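Side-chain contacts in oligopeptide ABC transporter, periplasmic oligopeptide-binding protein, putative (Thermotoga maritima MSB8, PDB 5IPW), which probably binds oligopeptides in the periplasm and delivers them to an ABC transporter for uptake across the inner membrane: residues K173-G176 / L177-L180; E81-L84 / A85-D88; P147-D151 / W152-G156. All blocks are in the same frame, centred on the assembly; numbering follows the deposited sequence.

In the fold
Along the chain the contacts come in the order 2, 3, 1. Each is a local contact within one continuous stretch, so none nests in or crosses another. Contact 2 leads from helix 73-80 into edge strand 85-87 of the five-stranded antiparallel sheet. Contact 3 follows helix 129-140. It forms the short helix 151-154, just before the other edge strand, 157-163. Contact 1 lies after strand 166-171, where the chain leaves the same sheet. Contacts 1 and 3 touch, their centres about 13 Å apart, through Tyr175 against Ile155 and Trp152. Contact 1 also touches contact 2, where Leu180 meets Trp87. Contacts 2 and 3 do not touch.

Contact 1: residues K173-G176 / L177-L180; sequences KPYG and LFLL
Tyr175 and Gly176 meet Leu177, Phe178 and Leu179 in a local turn contact, in the loop that follows strand 166-171. The chain arrives extended and coils into a helix-like turn from Leu177 to Leu180. The Tyr175 ring reaches forward over the start of this turn. The backbone N of Phe178 sits 4.0 Å above the ring plane, over its centre. Tyr175 CE1 reaches Leu177 CB at 3.6 Å, and Tyr175 CD2 reaches Phe178 CB at 3.7 Å. The phenol thus lies across the bases of two successive side chains, crossing each at about a right angle. Its CG is anti to the backbone N (chi1 -175°), which turns the ring to the coiled part of the chain.

Two of the backbone bonds of the turn are weak. Phe178 N donates to Tyr175 O at 3.3 Å, and Leu179 N to Gly176 O at 3.5 Å. Farther into the coil, Leu180 N makes a shorter bond to Leu177 O at 2.9 Å. All three join residues three apart, as in overlapping turns of a short helical coil. Tyr175 O also takes a hydrogen bond from the hydroxyl of Tyr111.

Phe178 carries its ring away from Tyr175 into an aromatic cluster with Tyr111, Phe169, Phe171 and Phe187. Phe171 meets both Tyr175 and Phe178 edge-to-face. Phe178 also rests on Phe113 and Leu179 on Tyr111, so strand 110-115 lies under the turn, while Leu180 reaches the loop at Leu501.

Contact 2: residues E81-L84 / A85-D88; sequences EVKL and AFWD
Lys83 lies across Phe86 at about a right angle, and this pair carries the contact. Lys83 CB lies over one face of the Phe86 ring, toward the rim. It sits 4.2 Å from the centroid of that ring and 17° off the ring normal, a CH-pi contact. The next carbon, Lys83 CG, comes down on Phe86 CD1 at 3.6 Å. The ring reaches back along the chain as well. Phe86 CZ approaches Val82 CA at 3.9 Å, an oblique meeting. The carbonyl oxygen of Glu81 lies in the plane of the ring, at its edge, 4.0 Å from Phe86 CE1. One phenyl group therefore touches three successive residues of the incoming loop.

The lysine is bent near its root and extended beyond. CB and CG lie by the ring, and the bend at chi2 (-66°) turns the rest of the chain off toward Glu81. There Lys83 NZ forms a salt bridge with Glu81 OE1 at 2.9 Å. The nitrogen approaches from above the carboxylate, 39° out of its plane. Lys83 NZ also donates to the carbonyl oxygens of Tyr184 and Gly185, and Glu81 OE1 is shared with Arg619. The buried lysine charge is thus met by a carboxylate and two carbonyls, which probably favours its protonated state.

Leu84 points the other way, onto Phe113 and Leu115 of strand 110-115. The segment leads out of helix 73-80 into edge strand 85-87. Backbone bonds from Lys83 to Leu98, Leu84 to Ala99 and Phe86 to Val95 join it to strand 94-105.

Contact 3: residues P147-D151 / W152-G156; sequences PSKPD and WYNIG
Pro150 and Trp152 meet at the N-terminal end of the short helix 151-154, where Pro150 takes the N-cap position. Pro150 CG lies over one face of the indole, 3.9 Å from the centroid of the five-membered ring and 29° off its normal. This is a CH-pi contact, offset toward the rim. The same carbon touches Tyr153 CB at 3.6 Å, and Tyr153 CB lies over that same indole face. Trp152 holds CG between its backbone N and carbonyl carbon (chi1 62°), which turns the indole back under the proline.

Lys149 runs alongside Tyr153 and points the same way. Its CG lies against the CD2 side of the ring, an oblique approach. Lys149 CB also touches Asn154 OD1. Asp151 folds its carboxylate over the start of the helix, and Trp152 N donates to Asp151 OD1 at 2.9 Å, on the anti side, somewhat out of the carboxylate plane.

Farther out, Val140 of helix 129-140 is touched by Pro150, Trp152 and Tyr153. The indole meets the ring of Phe187, while the CA and CB of Trp152 lie by the Tyr175 hydroxyl. Replacing Trp152 by an alanine would probably leave Pro150 without its aromatic platform and open a gap toward Val140 and Phe187. Lys149 NZ is held by a salt bridge to Asp143 and a hydrogen bond to the carbonyl of Thr146, which fixes the far end of the lysine.

The first helical turn closes on Pro150 O: Asn154 N donates to it at 3.1 Å, nearly in line with the carbonyl bond (C=O...N angle 168°).

Contact 1: residues K173-G176 / L177-L180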
ATOM      1  N   LYS A 173     -26.536   3.851   2.897  1.00 96.94           N
ATOM      2  CA  LYS A 173     -25.879   4.658   3.948  1.00102.07           C
ATOM      3  C   LYS A 173     -24.634   5.387   3.420  1.00103.25           C
ATOM      4  O   LYS A 173     -24.207   5.150   2.285  1.00105.78           O
ATOM      5  CB  LYS A 173     -25.491   3.798   5.158  1.00101.50           C
ATOM      6  CG  LYS A 173     -24.111   3.153   5.060  1.00100.54           C
ATOM      7  CD  LYS A 173     -24.060   1.812   5.764  1.00100.31           C
ATOM      8  CE  LYS A 173     -22.661   1.549   6.273  1.00100.69           C
ATOM      9  NZ  LYS A 173     -22.488   0.128   6.663  1.00102.35           N
ATOM     10  N   PRO A 174     -24.041   6.273   4.246  1.00102.20           N
ATOM     11  CA  PRO A 174     -22.790   6.880   3.820  1.00100.82           C
ATOM     12  C   PRO A 174     -21.600   5.936   3.911  1.00 97.22           C
ATOM     13  O   PRO A 174     -21.634   4.949   4.649  1.00 93.76           O
ATOM     14  CB  PRO A 174     -22.633   8.054   4.791  1.00103.06           C
ATOM     15  CG  PRO A 174     -24.037   8.394   5.161  1.00102.99           C
ATOM     16  CD  PRO A 174     -24.619   7.026   5.372  1.00103.35           C
ATOM     17  N   TYR A 175     -20.556   6.260   3.153  1.00 94.20           N
ATOM     18  CA  TYR A 175     -19.375   5.413   3.043  1.00 89.11           C
ATOM     19  C   TYR A 175     -18.202   6.205   2.467  1.00 87.02           C
ATOM     20  O   TYR A 175     -17.842   6.060   1.298  1.00 86.06           O
ATOM     21  CB  TYR A 175     -19.698   4.195   2.175  1.00 85.33           C
ATOM     22  CG  TYR A 175     -18.592   3.172   2.074  1.00 84.23           C
ATOM     23  CD1 TYR A 175     -17.815   2.832   3.181  1.00 85.37           C
ATOM     24  CD2 TYR A 175     -18.343   2.516   0.872  1.00 84.87           C
ATOM     25  CE1 TYR A 175     -16.811   1.882   3.084  1.00 86.75           C
ATOM     26  CE2 TYR A 175     -17.341   1.567   0.766  1.00 85.57           C
ATOM     27  CZ  TYR A 175     -16.578   1.252   1.871  1.00 85.87           C
ATOM     28  OH  TYR A 175     -15.589   0.307   1.761  1.00 84.93           O
ATOM     29  N   GLY A 176     -17.614   7.050   3.309  1.00 85.43           N
ATOM     30  CA  GLY A 176     -16.511   7.925   2.906  1.00 81.86           C
ATOM     31  C   GLY A 176     -15.244   7.188   2.520  1.00 76.94           C
ATOM     32  O   GLY A 176     -14.457   7.686   1.722  1.00 77.17           O
ATOM     33  N   LEU A 177     -15.054   5.995   3.076  1.00 75.08           N
ATOM     34  CA  LEU A 177     -13.866   5.190   2.808  1.00 75.17           C
ATOM     35  C   LEU A 177     -13.728   4.770   1.353  1.00 72.91           C
ATOM     36  O   LEU A 177     -12.640   4.409   0.919  1.00 74.75           O
ATOM     37  CB  LEU A 177     -13.866   3.930   3.680  1.00 76.66           C
ATOM     38  CG  LEU A 177     -13.711   4.121   5.191  1.00 78.54           C
ATOM     39  CD1 LEU A 177     -13.693   2.763   5.891  1.00 75.44           C
ATOM     40  CD2 LEU A 177     -12.460   4.930   5.531  1.00 77.52           C
ATOM     41  N   PHE A 178     -14.827   4.799   0.607  1.00 69.89           N
ATOM     42  CA  PHE A 178     -14.819   4.343  -0.776  1.00 66.85           C
ATOM     43  C   PHE A 178     -13.789   5.067  -1.632  1.00 64.52           C
ATOM     44  O   PHE A 178     -13.178   4.457  -2.506  1.00 64.50           O
ATOM     45  CB  PHE A 178     -16.198   4.509  -1.403  1.00 66.58           C
ATOM     46  CG  PHE A 178     -16.255   4.087  -2.844  1.00 65.81           C
ATOM     47  CD1 PHE A 178     -16.039   2.764  -3.196  1.00 63.69           C
ATOM     48  CD2 PHE A 178     -16.513   5.017  -3.848  1.00 64.98           C
ATOM     49  CE1 PHE A 178     -16.085   2.369  -4.519  1.00 63.70           C
ATOM     50  CE2 PHE A 178     -16.563   4.629  -5.172  1.00 62.66           C
ATOM     51  CZ  PHE A 178     -16.351   3.301  -5.508  1.00 63.80           C
ATOM     52  N   LEU A 179     -13.596   6.358  -1.389  1.00 62.90           N
ATOM     53  CA  LEU A 179     -12.606   7.123  -2.142  1.00 63.45           C
ATOM     54  C   LEU A 179     -11.213   6.515  -2.050  1.00 62.11           C
ATOM     55  O   LEU A 179     -10.439   6.617  -2.993  1.00 63.57           O
ATOM     56  CB  LEU A 179     -12.555   8.576  -1.672  1.00 64.91           C
ATOM     57  CG  LEU A 179     -13.713   9.477  -2.094  1.00 67.52           C
ATOM     58  CD1 LEU A 179     -13.469  10.875  -1.547  1.00 70.14           C
ATOM     59  CD2 LEU A 179     -13.896   9.527  -3.605  1.00 66.00           C
ATOM     60  N   LEU A 180     -10.898   5.892  -0.919  1.00 58.80           N
ATOM     61  CA  LEU A 180      -9.603   5.234  -0.735  1.00 59.31           C
ATOM     62  C   LEU A 180      -9.521   3.860  -1.399  1.00 56.65           C
ATOM     63  O   LEU A 180      -8.442   3.287  -1.505  1.00 56.89           O
ATOM     64  CB  LEU A 180      -9.271   5.111   0.752  1.00 60.57           C
ATOM     65  CG  LEU A 180      -8.706   6.373   1.407  1.00 62.89           C
ATOM     66  CD1 LEU A 180      -9.547   7.619   1.155  1.00 63.03           C
ATOM     67  CD2 LEU A 180      -8.565   6.112   2.894  1.00 63.84           C
TER

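Contact 2: residues E81-L84 / A85-D88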
ATOM      1  N   GLU A  81      -1.436  -1.381 -14.212  1.00 39.74           N
ATOM      2  CA  GLU A  81      -2.735  -1.035 -13.659  1.00 39.13           C
ATOM      3  C   GLU A  81      -3.172   0.377 -13.989  1.00 38.47           C
ATOM      4  O   GLU A  81      -2.362   1.299 -14.066  1.00 38.99           O
ATOM      5  CB  GLU A  81      -2.736  -1.224 -12.136  1.00 38.21           C
ATOM      6  CG  GLU A  81      -3.156  -2.617 -11.701  1.00 38.40           C
ATOM      7  CD  GLU A  81      -2.785  -2.910 -10.264  1.00 40.49           C
ATOM      8  OE1 GLU A  81      -2.924  -2.012  -9.400  1.00 38.84           O
ATOM      9  OE2 GLU A  81      -2.341  -4.046 -10.004  1.00 43.30           O
ATOM     10  N   VAL A  82      -4.476   0.530 -14.173  1.00 39.24           N
ATOM     11  CA  VAL A  82      -5.081   1.840 -14.388  1.00 40.55           C
ATOM     12  C   VAL A  82      -6.295   1.993 -13.482  1.00 39.73           C
ATOM     13  O   VAL A  82      -6.984   1.022 -13.169  1.00 38.64           O
ATOM     14  CB  VAL A  82      -5.473   2.073 -15.869  1.00 41.07           C
ATOM     15  CG1 VAL A  82      -4.232   2.104 -16.748  1.00 40.26           C
ATOM     16  CG2 VAL A  82      -6.457   1.019 -16.362  1.00 41.01           C
ATOM     17  N   LYS A  83      -6.541   3.229 -13.070  1.00 41.04           N
ATOM     18  CA  LYS A  83      -7.568   3.539 -12.083  1.00 42.25           C
ATOM     19  C   LYS A  83      -8.480   4.626 -12.634  1.00 40.80           C
ATOM     20  O   LYS A  83      -8.085   5.367 -13.533  1.00 39.66           O
ATOM     21  CB  LYS A  83      -6.905   4.025 -10.783  1.00 43.06           C
ATOM     22  CG  LYS A  83      -5.726   3.174 -10.329  1.00 43.99           C
ATOM     23  CD  LYS A  83      -6.165   1.775  -9.921  1.00 44.42           C
ATOM     24  CE  LYS A  83      -4.980   0.896  -9.563  1.00 44.39           C
ATOM     25  NZ  LYS A  83      -5.399  -0.521  -9.367  1.00 44.93           N
ATOM     26  N   LEU A  84      -9.694   4.722 -12.096  1.00 40.50           N
ATOM     27  CA  LEU A  84     -10.565   5.853 -12.400  1.00 39.79           C
ATOM     28  C   LEU A  84      -9.878   7.099 -11.901  1.00 38.94           C
ATOM     29  O   LEU A  84      -9.875   8.136 -12.556  1.00 38.06           O
ATOM     30  CB  LEU A  84     -11.920   5.704 -11.719  1.00 41.57           C
ATOM     31  CG  LEU A  84     -12.832   4.625 -12.299  1.00 43.86           C
ATOM     32  CD1 LEU A  84     -14.103   4.506 -11.479  1.00 44.33           C
ATOM     33  CD2 LEU A  84     -13.176   4.927 -13.747  1.00 44.80           C
ATOM     34  N   ALA A  85      -9.286   6.982 -10.727  1.00 39.25           N
ATOM     35  CA  ALA A  85      -8.476   8.043 -10.184  1.00 40.71           C
ATOM     36  C   ALA A  85      -7.309   7.416  -9.451  1.00 41.01           C
ATOM     37  O   ALA A  85      -7.489   6.486  -8.663  1.00 41.48           O
ATOM     38  CB  ALA A  85      -9.301   8.904  -9.246  1.00 40.87           C
ATOM     39  N   PHE A  86      -6.113   7.917  -9.726  1.00 41.78           N
ATOM     40  CA  PHE A  86      -4.902   7.369  -9.137  1.00 42.80           C
ATOM     41  C   PHE A  86      -4.638   8.008  -7.797  1.00 45.66           C
ATOM     42  O   PHE A  86      -5.135   9.105  -7.501  1.00 45.24           O
ATOM     43  CB  PHE A  86      -3.694   7.620 -10.038  1.00 40.49           C
ATOM     44  CG  PHE A  86      -3.727   6.852 -11.322  1.00 40.84           C
ATOM     45  CD1 PHE A  86      -3.253   5.551 -11.379  1.00 40.85           C
ATOM     46  CD2 PHE A  86      -4.216   7.428 -12.477  1.00 40.70           C
ATOM     47  CE1 PHE A  86      -3.275   4.838 -12.561  1.00 39.91           C
ATOM     48  CE2 PHE A  86      -4.238   6.717 -13.667  1.00 41.44           C
ATOM     49  CZ  PHE A  86      -3.767   5.419 -13.705  1.00 40.68           C
ATOM     50  N   TRP A  87      -3.840   7.318  -6.991  1.00 49.34           N
ATOM     51  CA  TRP A  87      -3.173   7.961  -5.873  1.00 51.91           C
ATOM     52  C   TRP A  87      -2.306   9.063  -6.458  1.00 54.24           C
ATOM     53  O   TRP A  87      -1.830   8.954  -7.586  1.00 54.28           O
ATOM     54  CB  TRP A  87      -2.245   6.982  -5.131  1.00 50.47           C
ATOM     55  CG  TRP A  87      -2.898   5.927  -4.296  1.00 48.68           C
ATOM     56  CD1 TRP A  87      -2.697   4.585  -4.386  1.00 50.02           C
ATOM     57  CD2 TRP A  87      -3.822   6.124  -3.218  1.00 48.05           C
ATOM     58  NE1 TRP A  87      -3.443   3.925  -3.440  1.00 49.77           N
ATOM     59  CE2 TRP A  87      -4.148   4.846  -2.710  1.00 48.94           C
ATOM     60  CE3 TRP A  87      -4.408   7.252  -2.634  1.00 46.80           C
ATOM     61  CZ2 TRP A  87      -5.037   4.666  -1.648  1.00 47.67           C
ATOM     62  CZ3 TRP A  87      -5.294   7.073  -1.577  1.00 46.81           C
ATOM     63  CH2 TRP A  87      -5.601   5.790  -1.097  1.00 48.01           C
ATOM     64  N   ASP A  88      -2.077  10.120  -5.700  1.00 61.27           N
ATOM     65  CA  ASP A  88      -0.919  10.948  -5.974  1.00 67.48           C
ATOM     66  C   ASP A  88       0.314  10.131  -5.553  1.00 72.97           C
ATOM     67  O   ASP A  88       0.194   8.979  -5.115  1.00 66.47           O
ATOM     68  CB  ASP A  88      -0.993  12.266  -5.218  1.00 69.04           C
ATOM     69  CG  ASP A  88      -0.726  12.106  -3.744  1.00 72.05           C
ATOM     70  OD1 ASP A  88      -1.091  11.057  -3.169  1.00 70.95           O
ATOM     71  OD2 ASP A  88      -0.148  13.041  -3.158  1.00 79.44           O
TER

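Contact 3: residues P147-D151 / W152-G156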
ATOM      1  N   PRO A 147     -16.978 -15.966  -5.652  1.00 69.62           N
ATOM      2  CA  PRO A 147     -17.695 -16.485  -4.473  1.00 69.42           C
ATOM      3  C   PRO A 147     -17.506 -15.624  -3.221  1.00 71.46           C
ATOM      4  O   PRO A 147     -18.442 -15.471  -2.438  1.00 74.16           O
ATOM      5  CB  PRO A 147     -17.095 -17.887  -4.264  1.00 69.89           C
ATOM      6  CG  PRO A 147     -16.270 -18.181  -5.474  1.00 70.16           C
ATOM      7  CD  PRO A 147     -15.879 -16.858  -6.062  1.00 69.50           C
ATOM      8  N   SER A 148     -16.307 -15.070  -3.042  1.00 73.38           N
ATOM      9  CA  SER A 148     -16.014 -14.200  -1.907  1.00 74.33           C
ATOM     10  C   SER A 148     -16.019 -12.738  -2.347  1.00 74.16           C
ATOM     11  O   SER A 148     -15.192 -12.319  -3.154  1.00 75.06           O
ATOM     12  CB  SER A 148     -14.663 -14.564  -1.284  1.00 75.96           C
ATOM     13  OG  SER A 148     -14.498 -13.920  -0.032  1.00 77.50           O
ATOM     14  N   LYS A 149     -16.953 -11.970  -1.798  1.00 72.76           N
ATOM     15  CA  LYS A 149     -17.143 -10.572  -2.183  1.00 71.01           C
ATOM     16  C   LYS A 149     -16.122  -9.639  -1.524  1.00 72.55           C
ATOM     17  O   LYS A 149     -15.565  -9.966  -0.477  1.00 73.86           O
ATOM     18  CB  LYS A 149     -18.566 -10.120  -1.828  1.00 70.72           C
ATOM     19  CG  LYS A 149     -19.559 -10.188  -2.979  1.00 71.55           C
ATOM     20  CD  LYS A 149     -19.592 -11.522  -3.710  1.00 71.70           C
ATOM     21  CE  LYS A 149     -20.747 -11.534  -4.701  1.00 72.61           C
ATOM     22  NZ  LYS A 149     -20.794 -12.776  -5.513  1.00 72.61           N
ATOM     23  N   PRO A 150     -15.866  -8.472  -2.145  1.00 71.83           N
ATOM     24  CA  PRO A 150     -14.990  -7.483  -1.528  1.00 69.34           C
ATOM     25  C   PRO A 150     -15.708  -6.610  -0.501  1.00 69.18           C
ATOM     26  O   PRO A 150     -16.928  -6.461  -0.541  1.00 63.91           O
ATOM     27  CB  PRO A 150     -14.528  -6.638  -2.716  1.00 69.06           C
ATOM     28  CG  PRO A 150     -15.657  -6.711  -3.678  1.00 69.15           C
ATOM     29  CD  PRO A 150     -16.255  -8.080  -3.515  1.00 70.07           C
ATOM     30  N   ASP A 151     -14.920  -6.057   0.415  1.00 74.33           N
ATOM     31  CA  ASP A 151     -15.388  -5.121   1.443  1.00 77.70           C
ATOM     32  C   ASP A 151     -16.476  -4.149   0.954  1.00 75.21           C
ATOM     33  O   ASP A 151     -17.587  -4.124   1.495  1.00 74.84           O
ATOM     34  CB  ASP A 151     -14.189  -4.342   2.044  1.00 83.84           C
ATOM     35  CG  ASP A 151     -13.044  -4.085   1.028  1.00 88.63           C
ATOM     36  OD1 ASP A 151     -13.289  -4.055  -0.198  1.00 90.96           O
ATOM     37  OD2 ASP A 151     -11.886  -3.912   1.462  1.00 91.03           O
ATOM     38  N   TRP A 152     -16.150  -3.370  -0.075  1.00 70.25           N
ATOM     39  CA  TRP A 152     -17.057  -2.345  -0.606  1.00 64.81           C
ATOM     40  C   TRP A 152     -18.346  -2.912  -1.200  1.00 64.84           C
ATOM     41  O   TRP A 152     -19.378  -2.250  -1.155  1.00 64.69           O
ATOM     42  CB  TRP A 152     -16.348  -1.464  -1.652  1.00 64.14           C
ATOM     43  CG  TRP A 152     -15.874  -2.210  -2.866  1.00 59.28           C
ATOM     44  CD1 TRP A 152     -14.660  -2.801  -3.037  1.00 57.62           C
ATOM     45  CD2 TRP A 152     -16.609  -2.452  -4.064  1.00 56.05           C
ATOM     46  NE1 TRP A 152     -14.592  -3.394  -4.266  1.00 58.22           N
ATOM     47  CE2 TRP A 152     -15.778  -3.198  -4.919  1.00 56.53           C
ATOM     48  CE3 TRP A 152     -17.891  -2.115  -4.497  1.00 56.32           C
ATOM     49  CZ2 TRP A 152     -16.185  -3.610  -6.182  1.00 55.55           C
ATOM     50  CZ3 TRP A 152     -18.295  -2.524  -5.755  1.00 55.77           C
ATOM     51  CH2 TRP A 152     -17.446  -3.264  -6.581  1.00 55.89           C
ATOM     52  N   TYR A 153     -18.297  -4.116  -1.765  1.00 65.63           N
ATOM     53  CA  TYR A 153     -19.507  -4.726  -2.330  1.00 70.97           C
ATOM     54  C   TYR A 153     -20.447  -5.277  -1.254  1.00 73.41           C
ATOM     55  O   TYR A 153     -21.656  -5.334  -1.468  1.00 72.59           O
ATOM     56  CB  TYR A 153     -19.162  -5.833  -3.328  1.00 71.53           C
ATOM     57  CG  TYR A 153     -20.360  -6.353  -4.112  1.00 73.79           C
ATOM     58  CD1 TYR A 153     -20.756  -5.753  -5.310  1.00 75.28           C
ATOM     59  CD2 TYR A 153     -21.096  -7.441  -3.656  1.00 74.48           C
ATOM     60  CE1 TYR A 153     -21.847  -6.229  -6.028  1.00 74.33           C
ATOM     61  CE2 TYR A 153     -22.186  -7.928  -4.367  1.00 74.02           C
ATOM     62  CZ  TYR A 153     -22.559  -7.320  -5.551  1.00 74.32           C
ATOM     63  OH  TYR A 153     -23.639  -7.802  -6.258  1.00 72.98           O
ATOM     64  N   ASN A 154     -19.893  -5.687  -0.111  1.00 77.70           N
ATOM     65  CA  ASN A 154     -20.701  -6.208   1.000  1.00 75.64           C
ATOM     66  C   ASN A 154     -21.492  -5.111   1.699  1.00 76.27           C
ATOM     67  O   ASN A 154     -22.569  -5.366   2.239  1.00 79.82           O
ATOM     68  CB  ASN A 154     -19.838  -6.986   1.994  1.00 74.05           C
ATOM     69  CG  ASN A 154     -19.489  -8.378   1.490  1.00 74.49           C
ATOM     70  OD1 ASN A 154     -20.281  -9.011   0.789  1.00 73.37           O
ATOM     71  ND2 ASN A 154     -18.302  -8.863   1.846  1.00 74.36           N
ATOM     72  N   ILE A 155     -20.966  -3.891   1.686  1.00 73.72           N
ATOM     73  CA  ILE A 155     -21.811  -2.733   1.920  1.00 75.66           C
ATOM     74  C   ILE A 155     -22.710  -2.716   0.688  1.00 79.84           C
ATOM     75  O   ILE A 155     -22.218  -2.871  -0.428  1.00 90.60           O
ATOM     76  CB  ILE A 155     -21.008  -1.422   2.014  1.00 74.71           C
ATOM     77  CG1 ILE A 155     -19.982  -1.518   3.150  1.00 76.73           C
ATOM     78  CG2 ILE A 155     -21.949  -0.238   2.219  1.00 73.89           C
ATOM     79  CD1 ILE A 155     -19.267  -0.223   3.466  1.00 77.27           C
ATOM     80  N   GLY A 156     -24.014  -2.557   0.872  1.00 75.94           N
ATOM     81  CA  GLY A 156     -24.929  -2.565  -0.270  1.00 73.10           C
ATOM     82  C   GLY A 156     -24.568  -1.489  -1.281  1.00 70.04           C
ATOM     83  O   GLY A 156     -24.330  -0.339  -0.904  1.00 68.80           O
TER